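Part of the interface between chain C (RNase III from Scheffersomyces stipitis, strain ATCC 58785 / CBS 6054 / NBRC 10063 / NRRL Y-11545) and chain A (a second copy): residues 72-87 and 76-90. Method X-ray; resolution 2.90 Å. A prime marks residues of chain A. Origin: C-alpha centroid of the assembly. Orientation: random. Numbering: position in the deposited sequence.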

ATOM      1  N   THR C  72     -14.021  -4.596   3.716  1.00 49.59           N
ATOM      2  CA  THR C  72     -13.245  -5.500   4.551  1.00 53.60           C
ATOM      3  C   THR C  72     -11.863  -5.739   3.949  1.00 56.07           C
ATOM      4  O   THR C  72     -10.862  -5.757   4.673  1.00 61.16           O
ATOM      5  CB  THR C  72     -14.020  -6.806   4.764  1.00 53.67           C
ATOM      6  OG1 THR C  72     -15.184  -6.539   5.559  1.00 55.82           O
ATOM      7  CG2 THR C  72     -13.176  -7.839   5.460  1.00 35.15           C
ATOM      8  N   LYS C  73     -11.776  -5.839   2.619  1.00 53.97           N
ATOM      9  CA  LYS C  73     -10.478  -6.082   1.991  1.00 54.16           C
ATOM     10  C   LYS C  73      -9.596  -4.841   2.045  1.00 56.88           C
ATOM     11  O   LYS C  73      -8.401  -4.941   2.366  1.00 55.40           O
ATOM     12  CB  LYS C  73     -10.673  -6.565   0.545  1.00 60.30           C
ATOM     13  CG  LYS C  73     -11.192  -8.015   0.434  1.00 57.16           C
ATOM     14  CD  LYS C  73     -11.421  -8.473  -0.989  1.00 58.56           C
ATOM     15  CE  LYS C  73     -12.239  -9.771  -1.039  1.00 67.68           C
ATOM     16  NZ  LYS C  73     -13.673  -9.591  -0.629  1.00 65.72           N
ATOM     17  N   MET C  74     -10.174  -3.665   1.757  1.00 55.77           N
ATOM     18  CA  MET C  74      -9.450  -2.401   1.893  1.00 55.15           C
ATOM     19  C   MET C  74      -8.875  -2.235   3.289  1.00 57.75           C
ATOM     20  O   MET C  74      -7.733  -1.780   3.452  1.00 51.03           O
ATOM     21  CB  MET C  74     -10.373  -1.224   1.599  1.00 57.78           C
ATOM     22  CG  MET C  74     -10.374  -0.757   0.175  1.00 65.56           C
ATOM     23  SD  MET C  74     -11.813   0.295  -0.122  1.00 67.62           S
ATOM     24  CE  MET C  74     -11.190   1.358  -1.415  1.00 76.24           C
ATOM     25  N   ARG C  75      -9.668  -2.572   4.314  1.00 57.21           N
ATOM     26  CA  ARG C  75      -9.199  -2.342   5.671  1.00 63.33           C
ATOM     27  C   ARG C  75      -8.061  -3.286   6.022  1.00 62.06           C
ATOM     28  O   ARG C  75      -7.037  -2.848   6.572  1.00 55.15           O
ATOM     29  CB  ARG C  75     -10.341  -2.469   6.678  1.00 60.67           C
ATOM     30  CG  ARG C  75      -9.883  -2.073   8.075  1.00 59.12           C
ATOM     31  CD  ARG C  75     -10.882  -2.425   9.158  1.00 61.95           C
ATOM     32  NE  ARG C  75     -11.543  -3.687   8.895  1.00 70.19           N
ATOM     33  CZ  ARG C  75     -12.713  -4.039   9.408  1.00 70.31           C
ATOM     34  NH1 ARG C  75     -13.374  -3.217  10.221  1.00 61.21           N
ATOM     35  NH2 ARG C  75     -13.218  -5.226   9.100  1.00 73.23           N
ATOM     36  N   SER C  76      -8.200  -4.572   5.679  1.00 56.39           N
ATOM     37  CA  SER C  76      -7.119  -5.499   5.968  1.00 53.77           C
ATOM     38  C   SER C  76      -5.835  -5.087   5.255  1.00 58.83           C
ATOM     39  O   SER C  76      -4.733  -5.297   5.783  1.00 54.83           O
ATOM     40  CB  SER C  76      -7.546  -6.910   5.595  1.00 55.79           C
ATOM     41  OG  SER C  76      -7.100  -7.252   4.305  1.00 69.30           O
ATOM     42  N   GLN C  77      -5.958  -4.444   4.089  1.00 59.25           N
ATOM     43  CA  GLN C  77      -4.784  -4.006   3.353  1.00 51.23           C
ATOM     44  C   GLN C  77      -4.100  -2.808   4.003  1.00 54.68           C
ATOM     45  O   GLN C  77      -2.870  -2.731   3.971  1.00 54.77           O
ATOM     46  CB  GLN C  77      -5.179  -3.702   1.917  1.00 54.07           C
ATOM     47  CG  GLN C  77      -5.491  -4.957   1.099  1.00 62.32           C
ATOM     48  CD  GLN C  77      -4.267  -5.821   0.831  1.00 62.93           C
ATOM     49  OE1 GLN C  77      -3.440  -5.488  -0.022  1.00 60.17           O
ATOM     50  NE2 GLN C  77      -4.145  -6.933   1.562  1.00 56.86           N
ATOM     51  N   LEU C  78      -4.850  -1.877   4.625  1.00 57.16           N
ATOM     52  CA  LEU C  78      -4.208  -0.718   5.245  1.00 50.46           C
ATOM     53  C   LEU C  78      -3.823  -0.908   6.715  1.00 62.08           C
ATOM     54  O   LEU C  78      -3.002  -0.130   7.213  1.00 67.32           O
ATOM     55  CB  LEU C  78      -5.087   0.523   5.129  1.00 50.48           C
ATOM     56  CG  LEU C  78      -5.859   0.702   3.813  1.00 58.90           C
ATOM     57  CD1 LEU C  78      -7.050   1.624   4.022  1.00 61.32           C
ATOM     58  CD2 LEU C  78      -4.994   1.220   2.668  1.00 54.98           C
ATOM     59  N   ILE C  79      -4.366  -1.898   7.436  1.00 59.39           N
ATOM     60  CA  ILE C  79      -3.896  -2.153   8.799  1.00 58.62           C
ATOM     61  C   ILE C  79      -2.808  -3.210   8.861  1.00 68.19           C
ATOM     62  O   ILE C  79      -2.415  -3.599   9.976  1.00 72.04           O
ATOM     63  CB  ILE C  79      -5.010  -2.587   9.785  1.00 63.18           C
ATOM     64  CG1 ILE C  79      -5.838  -3.748   9.234  1.00 64.75           C
ATOM     65  CG2 ILE C  79      -5.861  -1.414  10.278  1.00 62.62           C
ATOM     66  CD1 ILE C  79      -5.439  -5.104   9.754  1.00 73.80           C
ATOM     67  N   ASP C  80      -2.324  -3.724   7.726  1.00 63.37           N
ATOM     68  CA  ASP C  80      -1.454  -4.884   7.870  1.00 65.80           C
ATOM     69  C   ASP C  80       0.025  -4.491   7.996  1.00 60.50           C
ATOM     70  O   ASP C  80       0.409  -3.323   7.920  1.00 56.74           O
ATOM     71  CB  ASP C  80      -1.701  -5.885   6.749  1.00 62.27           C
ATOM     72  CG  ASP C  80      -1.456  -5.318   5.403  1.00 71.62           C
ATOM     73  OD1 ASP C  80      -0.723  -4.305   5.308  1.00 72.43           O
ATOM     74  OD2 ASP C  80      -1.984  -5.908   4.428  1.00 76.56           O
ATOM     75  N   ASN C  81       0.866  -5.500   8.226  1.00 65.00           N
ATOM     76  CA  ASN C  81       2.241  -5.246   8.641  1.00 62.16           C
ATOM     77  C   ASN C  81       3.045  -4.535   7.569  1.00 67.63           C
ATOM     78  O   ASN C  81       3.908  -3.715   7.898  1.00 69.84           O
ATOM     79  CB  ASN C  81       2.920  -6.554   9.016  1.00 63.11           C
ATOM     80  CG  ASN C  81       2.377  -7.126  10.278  1.00 71.89           C
ATOM     81  OD1 ASN C  81       1.194  -7.457  10.355  1.00 80.07           O
ATOM     82  ND2 ASN C  81       3.221  -7.225  11.295  1.00 78.25           N
ATOM     83  N   HIS C  82       2.789  -4.832   6.293  1.00 69.96           N
ATOM     84  CA  HIS C  82       3.486  -4.135   5.214  1.00 64.31           C
ATOM     85  C   HIS C  82       3.316  -2.623   5.320  1.00 67.98           C
ATOM     86  O   HIS C  82       4.302  -1.878   5.358  1.00 68.22           O
ATOM     87  CB  HIS C  82       2.970  -4.626   3.864  1.00 68.04           C
ATOM     88  CG  HIS C  82       3.454  -3.820   2.698  1.00 71.87           C
ATOM     89  ND1 HIS C  82       2.852  -2.644   2.299  1.00 76.06           N
ATOM     90  CD2 HIS C  82       4.503  -4.008   1.863  1.00 67.26           C
ATOM     91  CE1 HIS C  82       3.498  -2.153   1.256  1.00 74.36           C
ATOM     92  NE2 HIS C  82       4.503  -2.963   0.970  1.00 69.52           N
ATOM     93  N   THR C  83       2.074  -2.143   5.367  1.00 62.47           N
ATOM     94  CA  THR C  83       1.887  -0.699   5.361  1.00 62.56           C
ATOM     95  C   THR C  83       2.278  -0.051   6.688  1.00 69.32           C
ATOM     96  O   THR C  83       2.799   1.076   6.693  1.00 70.85           O
ATOM     97  CB  THR C  83       0.457  -0.341   5.028  1.00 55.12           C
ATOM     98  OG1 THR C  83       0.268   1.028   5.366  1.00 59.05           O
ATOM     99  CG2 THR C  83      -0.485  -1.171   5.833  1.00 63.15           C
ATOM    100  N   LEU C  84       2.001  -0.716   7.825  1.00 65.68           N
ATOM    101  CA  LEU C  84       2.360  -0.129   9.118  1.00 57.92           C
ATOM    102  C   LEU C  84       3.865  -0.077   9.286  1.00 64.77           C
ATOM    103  O   LEU C  84       4.376   0.831   9.947  1.00 68.88           O
ATOM    104  CB  LEU C  84       1.753  -0.913  10.282  1.00 58.04           C
ATOM    105  CG  LEU C  84       0.239  -1.050  10.356  1.00 56.39           C
ATOM    106  CD1 LEU C  84      -0.146  -1.551  11.710  1.00 57.71           C
ATOM    107  CD2 LEU C  84      -0.386   0.291  10.088  1.00 63.85           C
ATOM    108  N   THR C  85       4.587  -1.042   8.705  1.00 63.30           N
ATOM    109  CA  THR C  85       6.042  -0.961   8.672  1.00 60.82           C
ATOM    110  C   THR C  85       6.494   0.201   7.812  1.00 63.30           C
ATOM    111  O   THR C  85       7.463   0.889   8.146  1.00 69.09           O
ATOM    112  CB  THR C  85       6.655  -2.244   8.129  1.00 58.68           C
ATOM    113  OG1 THR C  85       6.291  -3.352   8.957  1.00 60.01           O
ATOM    114  CG2 THR C  85       8.161  -2.113   8.101  1.00 61.81           C
ATOM    115  N   GLN C  86       5.809   0.426   6.690  1.00 63.61           N
ATOM    116  CA  GLN C  86       6.190   1.523   5.811  1.00 67.53           C
ATOM    117  C   GLN C  86       6.038   2.856   6.522  1.00 68.95           C
ATOM    118  O   GLN C  86       6.922   3.708   6.448  1.00 69.77           O
ATOM    119  CB  GLN C  86       5.354   1.486   4.532  1.00 70.27           C
ATOM    120  CG  GLN C  86       5.959   2.272   3.396  1.00 76.90           C
ATOM    121  CD  GLN C  86       5.267   2.025   2.069  1.00 90.90           C
ATOM    122  OE1 GLN C  86       4.101   1.630   2.021  1.00 91.85           O
ATOM    123  NE2 GLN C  86       5.992   2.258   0.974  1.00100.87           N
ATOM    124  N   PHE C  87       4.940   3.035   7.259  1.00 71.47           N
ATOM    125  CA  PHE C  87       4.782   4.238   8.068  1.00 70.83           C
ATOM    126  C   PHE C  87       5.892   4.357   9.104  1.00 69.60           C
ATOM    127  O   PHE C  87       6.436   5.450   9.316  1.00 71.17           O
ATOM    128  CB  PHE C  87       3.415   4.239   8.760  1.00 63.48           C
ATOM    129  CG  PHE C  87       2.249   4.344   7.813  1.00 64.00           C
ATOM    130  CD1 PHE C  87       2.383   4.985   6.592  1.00 66.52           C
ATOM    131  CD2 PHE C  87       1.020   3.799   8.145  1.00 61.32           C
ATOM    132  CE1 PHE C  87       1.304   5.081   5.718  1.00 62.22           C
ATOM    133  CE2 PHE C  87      -0.044   3.877   7.279  1.00 60.44           C
ATOM    134  CZ  PHE C  87       0.096   4.521   6.058  1.00 58.18           C
TER
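Chain A 76-90: SQLIDNHTLTQFSFE

How does chain A lie on chain C? Residues 76-90 of chain A hold a helical segment that starts earlier in the chain, a break at Asp80′, and a second helix from Asn81′ to Glu90′. That second helix runs nearly antiparallel to helix 72-78 of chain C, with a signed crossing angle of -165° and axes 11.0 Å apart at their closest. Against chain C's own second helix, 81-87, it is more oblique, at 127° and 10.3 Å. The register places Lys73 beside Phe89′, their CA atoms 7.9 Å apart, and His82 beside His82′, their CA atoms 6.3 Å apart.

What happens where the two histidines meet? Both side chains leave their helices toward the partner chain with chi1 in the t well and chi2 near -90° (-83° for His82, -97° for His82′), so each ring presents a face to the other. They form an offset stack, with centroids 3.8 Å apart and planes only 10° from parallel. The ND1 atoms of His82 and His82′ approach to 2.9 Å, but each lies over the other's ring face, the wrong angle for a hydrogen bond. Within the same arrangement, His82′ directs NE2 at the backbone of chain C and donates a hydrogen bond to Gln77 O at 3.0 Å, which ties the ring to the last turn of helix 72-78.

Where in the chain A fold does the His82′ side of the contact sit? Asp80′ leaves the helical region of phi/psi (-67/172) and caps the next helix: its p rotamer (chi1 53°) brings OD2 to Thr83′ N at 3.0 Å in an almost straight hydrogen bond. His82′ therefore stands in the first turn of a capped helix, with Leu84′ N bonded to Asp80′ O at 3.1 Å.

Why do Lys73 and Phe89′ pair at the far end? Both CA-to-CB bonds point toward the other chain. Phe89′, with chi1 -79° (m), offers a ring face, and Lys73, m at chi1 and extended through chi2 and chi3, lays its methylene chain over it. Lys73 CD comes to 3.8 Å from Phe89′ CD1 and sits 3.7 Å from the Phe89′ ring centroid, 5° off the ring normal, a CH-pi contact over the face. The p turn at chi4 (70°) leaves Lys73 NZ 5.8 Å from the Phe89′ ring centroid, at most a weak cation-pi attraction, so the contact is chiefly one of aliphatic chain on aromatic face. Between this pair and the histidines, Gln77, m at both chi1 and chi2, fills the space near Thr85′ and Gln86′.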

ATOM      1  N   SER A  76      12.061  -6.090  -2.877  1.00 64.63           N
ATOM      2  CA  SER A  76      11.446  -6.831  -1.781  1.00 62.65           C
ATOM      3  C   SER A  76      10.043  -6.317  -1.474  1.00 64.50           C
ATOM      4  O   SER A  76       9.149  -7.101  -1.117  1.00 64.45           O
ATOM      5  CB  SER A  76      12.328  -6.762  -0.542  1.00 63.42           C
ATOM      6  OG  SER A  76      11.622  -7.236   0.587  1.00 79.90           O
ATOM      7  N   GLN A  77       9.824  -5.011  -1.605  1.00 57.73           N
ATOM      8  CA  GLN A  77       8.500  -4.486  -1.298  1.00 58.27           C
ATOM      9  C   GLN A  77       7.532  -4.754  -2.433  1.00 62.06           C
ATOM     10  O   GLN A  77       6.369  -5.102  -2.196  1.00 61.92           O
ATOM     11  CB  GLN A  77       8.576  -2.992  -1.006  1.00 63.81           C
ATOM     12  CG  GLN A  77       9.124  -2.666   0.373  1.00 64.03           C
ATOM     13  CD  GLN A  77       8.582  -1.372   0.908  1.00 71.58           C
ATOM     14  OE1 GLN A  77       7.636  -0.796   0.356  1.00 79.89           O
ATOM     15  NE2 GLN A  77       9.176  -0.897   1.988  1.00 74.56           N
ATOM     16  N   LEU A  78       7.998  -4.606  -3.673  1.00 61.20           N
ATOM     17  CA  LEU A  78       7.116  -4.749  -4.818  1.00 59.55           C
ATOM     18  C   LEU A  78       6.614  -6.182  -4.977  1.00 64.70           C
ATOM     19  O   LEU A  78       5.589  -6.404  -5.634  1.00 63.91           O
ATOM     20  CB  LEU A  78       7.846  -4.268  -6.073  1.00 60.19           C
ATOM     21  CG  LEU A  78       8.335  -2.806  -6.086  1.00 58.88           C
ATOM     22  CD1 LEU A  78       9.229  -2.520  -7.270  1.00 48.37           C
ATOM     23  CD2 LEU A  78       7.145  -1.840  -6.099  1.00 67.77           C
ATOM     24  N   ILE A  79       7.281  -7.148  -4.346  1.00 59.38           N
ATOM     25  CA  ILE A  79       7.009  -8.561  -4.570  1.00 57.02           C
ATOM     26  C   ILE A  79       6.394  -9.224  -3.361  1.00 59.95           C
ATOM     27  O   ILE A  79       5.972 -10.389  -3.455  1.00 66.30           O
ATOM     28  CB  ILE A  79       8.289  -9.314  -5.004  1.00 58.74           C
ATOM     29  CG1 ILE A  79       8.892  -8.643  -6.234  1.00 53.97           C
ATOM     30  CG2 ILE A  79       8.000 -10.749  -5.387  1.00 63.75           C
ATOM     31  CD1 ILE A  79       7.860  -8.402  -7.297  1.00 55.83           C
ATOM     32  N   ASP A  80       6.309  -8.534  -2.234  1.00 60.52           N
ATOM     33  CA  ASP A  80       5.802  -9.186  -1.042  1.00 58.85           C
ATOM     34  C   ASP A  80       4.334  -9.542  -1.206  1.00 65.68           C
ATOM     35  O   ASP A  80       3.660  -9.126  -2.158  1.00 69.44           O
ATOM     36  CB  ASP A  80       5.968  -8.293   0.166  1.00 61.27           C
ATOM     37  CG  ASP A  80       5.383  -6.932  -0.048  1.00 69.61           C
ATOM     38  OD1 ASP A  80       6.013  -5.967   0.424  1.00 79.57           O
ATOM     39  OD2 ASP A  80       4.316  -6.808  -0.703  1.00 70.12           O
ATOM     40  N   ASN A  81       3.832 -10.300  -0.232  1.00 69.10           N
ATOM     41  CA  ASN A  81       2.470 -10.812  -0.312  1.00 64.14           C
ATOM     42  C   ASN A  81       1.452  -9.683  -0.308  1.00 63.48           C
ATOM     43  O   ASN A  81       0.420  -9.768  -0.990  1.00 52.94           O
ATOM     44  CB  ASN A  81       2.233 -11.775   0.845  1.00 72.86           C
ATOM     45  CG  ASN A  81       3.386 -12.759   1.030  1.00 80.21           C
ATOM     46  OD1 ASN A  81       4.476 -12.388   1.487  1.00 90.54           O
ATOM     47  ND2 ASN A  81       3.145 -14.021   0.684  1.00 75.76           N
ATOM     48  N   HIS A  82       1.763  -8.601   0.409  1.00 66.68           N
ATOM     49  CA  HIS A  82       0.856  -7.467   0.533  1.00 60.48           C
ATOM     50  C   HIS A  82       0.468  -6.906  -0.831  1.00 66.26           C
ATOM     51  O   HIS A  82      -0.715  -6.870  -1.190  1.00 65.56           O
ATOM     52  CB  HIS A  82       1.512  -6.391   1.390  1.00 61.32           C
ATOM     53  CG  HIS A  82       0.689  -5.149   1.526  1.00 66.57           C
ATOM     54  ND1 HIS A  82       0.883  -4.033   0.741  1.00 68.47           N
ATOM     55  CD2 HIS A  82      -0.349  -4.856   2.342  1.00 64.12           C
ATOM     56  CE1 HIS A  82       0.011  -3.100   1.083  1.00 64.74           C
ATOM     57  NE2 HIS A  82      -0.749  -3.576   2.052  1.00 59.81           N
ATOM     58  N   THR A  83       1.450  -6.447  -1.611  1.00 62.72           N
ATOM     59  CA  THR A  83       1.104  -5.846  -2.890  1.00 64.88           C
ATOM     60  C   THR A  83       0.675  -6.911  -3.890  1.00 65.28           C
ATOM     61  O   THR A  83      -0.237  -6.693  -4.696  1.00 65.61           O
ATOM     62  CB  THR A  83       2.272  -5.024  -3.409  1.00 67.77           C
ATOM     63  OG1 THR A  83       3.285  -5.894  -3.909  1.00 74.96           O
ATOM     64  CG2 THR A  83       2.865  -4.239  -2.261  1.00 73.30           C
ATOM     65  N   LEU A  84       1.313  -8.073  -3.848  1.00 64.81           N
ATOM     66  CA  LEU A  84       0.804  -9.221  -4.585  1.00 66.69           C
ATOM     67  C   LEU A  84      -0.696  -9.417  -4.336  1.00 66.34           C
ATOM     68  O   LEU A  84      -1.505  -9.445  -5.274  1.00 61.41           O
ATOM     69  CB  LEU A  84       1.593 -10.469  -4.168  1.00 65.26           C
ATOM     70  CG  LEU A  84       1.914 -11.408  -5.303  1.00 53.64           C
ATOM     71  CD1 LEU A  84       2.124 -10.545  -6.489  1.00 62.43           C
ATOM     72  CD2 LEU A  84       3.174 -12.122  -4.981  1.00 58.23           C
ATOM     73  N   THR A  85      -1.083  -9.540  -3.059  1.00 60.39           N
ATOM     74  CA  THR A  85      -2.471  -9.805  -2.701  1.00 64.34           C
ATOM     75  C   THR A  85      -3.398  -8.681  -3.156  1.00 60.57           C
ATOM     76  O   THR A  85      -4.592  -8.920  -3.383  1.00 66.72           O
ATOM     77  CB  THR A  85      -2.583 -10.019  -1.177  1.00 60.66           C
ATOM     78  OG1 THR A  85      -3.712 -10.839  -0.838  1.00 60.12           O
ATOM     79  CG2 THR A  85      -2.687  -8.704  -0.441  1.00 62.03           C
ATOM     80  N   GLN A  86      -2.894  -7.450  -3.280  1.00 58.17           N
ATOM     81  CA  GLN A  86      -3.815  -6.402  -3.675  1.00 60.61           C
ATOM     82  C   GLN A  86      -3.947  -6.301  -5.180  1.00 66.41           C
ATOM     83  O   GLN A  86      -4.974  -5.822  -5.668  1.00 68.73           O
ATOM     84  CB  GLN A  86      -3.384  -5.062  -3.111  1.00 63.15           C
ATOM     85  CG  GLN A  86      -2.163  -4.530  -3.774  1.00 70.22           C
ATOM     86  CD  GLN A  86      -2.271  -3.072  -4.086  1.00 76.66           C
ATOM     87  OE1 GLN A  86      -2.684  -2.279  -3.239  1.00 80.95           O
ATOM     88  NE2 GLN A  86      -1.904  -2.699  -5.313  1.00 74.79           N
ATOM     89  N   PHE A  87      -2.926  -6.706  -5.938  1.00 63.27           N
ATOM     90  CA  PHE A  87      -3.149  -6.953  -7.354  1.00 57.82           C
ATOM     91  C   PHE A  87      -4.182  -8.057  -7.526  1.00 64.90           C
ATOM     92  O   PHE A  87      -5.092  -7.952  -8.363  1.00 63.61           O
ATOM     93  CB  PHE A  87      -1.841  -7.337  -8.043  1.00 58.02           C
ATOM     94  CG  PHE A  87      -0.801  -6.242  -8.069  1.00 52.50           C
ATOM     95  CD1 PHE A  87      -1.150  -4.918  -7.904  1.00 61.89           C
ATOM     96  CD2 PHE A  87       0.526  -6.550  -8.292  1.00 49.93           C
ATOM     97  CE1 PHE A  87      -0.191  -3.927  -7.950  1.00 63.98           C
ATOM     98  CE2 PHE A  87       1.483  -5.577  -8.341  1.00 54.94           C
ATOM     99  CZ  PHE A  87       1.130  -4.258  -8.171  1.00 61.26           C
ATOM    100  N   SER A  88      -4.074  -9.113  -6.701  1.00 63.01           N
ATOM    101  CA  SER A  88      -5.067 -10.185  -6.697  1.00 60.76           C
ATOM    102  C   SER A  88      -6.450  -9.682  -6.320  1.00 57.96           C
ATOM    103  O   SER A  88      -7.447 -10.213  -6.806  1.00 69.43           O
ATOM    104  CB  SER A  88      -4.657 -11.306  -5.736  1.00 65.30           C
ATOM    105  OG  SER A  88      -3.473 -11.977  -6.142  1.00 63.69           O
ATOM    106  N   PHE A  89      -6.546  -8.669  -5.471  1.00 58.28           N
ATOM    107  CA  PHE A  89      -7.873  -8.161  -5.144  1.00 60.13           C
ATOM    108  C   PHE A  89      -8.412  -7.168  -6.176  1.00 53.26           C
ATOM    109  O   PHE A  89      -9.624  -7.122  -6.392  1.00 51.45           O
ATOM    110  CB  PHE A  89      -7.855  -7.535  -3.757  1.00 56.99           C
ATOM    111  CG  PHE A  89      -7.924  -8.540  -2.657  1.00 61.07           C
ATOM    112  CD1 PHE A  89      -8.431  -9.807  -2.906  1.00 63.45           C
ATOM    113  CD2 PHE A  89      -7.447  -8.244  -1.375  1.00 54.82           C
ATOM    114  CE1 PHE A  89      -8.489 -10.767  -1.887  1.00 62.16           C
ATOM    115  CE2 PHE A  89      -7.509  -9.187  -0.377  1.00 53.74           C
ATOM    116  CZ  PHE A  89      -8.027 -10.452  -0.630  1.00 54.30           C
ATOM    117  N   GLU A  90      -7.555  -6.386  -6.830  1.00 55.54           N
ATOM    118  CA  GLU A  90      -8.031  -5.403  -7.806  1.00 60.80           C
ATOM    119  C   GLU A  90      -8.524  -6.038  -9.108  1.00 61.49           C
ATOM    120  O   GLU A  90      -9.314  -5.421  -9.826  1.00 56.28           O
ATOM    121  CB  GLU A  90      -6.928  -4.396  -8.119  1.00 56.97           C
ATOM    122  CG  GLU A  90      -6.913  -3.210  -7.163  1.00 67.21           C
ATOM    123  CD  GLU A  90      -5.581  -2.454  -7.133  1.00 79.38           C
ATOM    124  OE1 GLU A  90      -4.770  -2.588  -8.084  1.00 85.49           O
ATOM    125  OE2 GLU A  90      -5.360  -1.693  -6.167  1.00 78.00           O
TER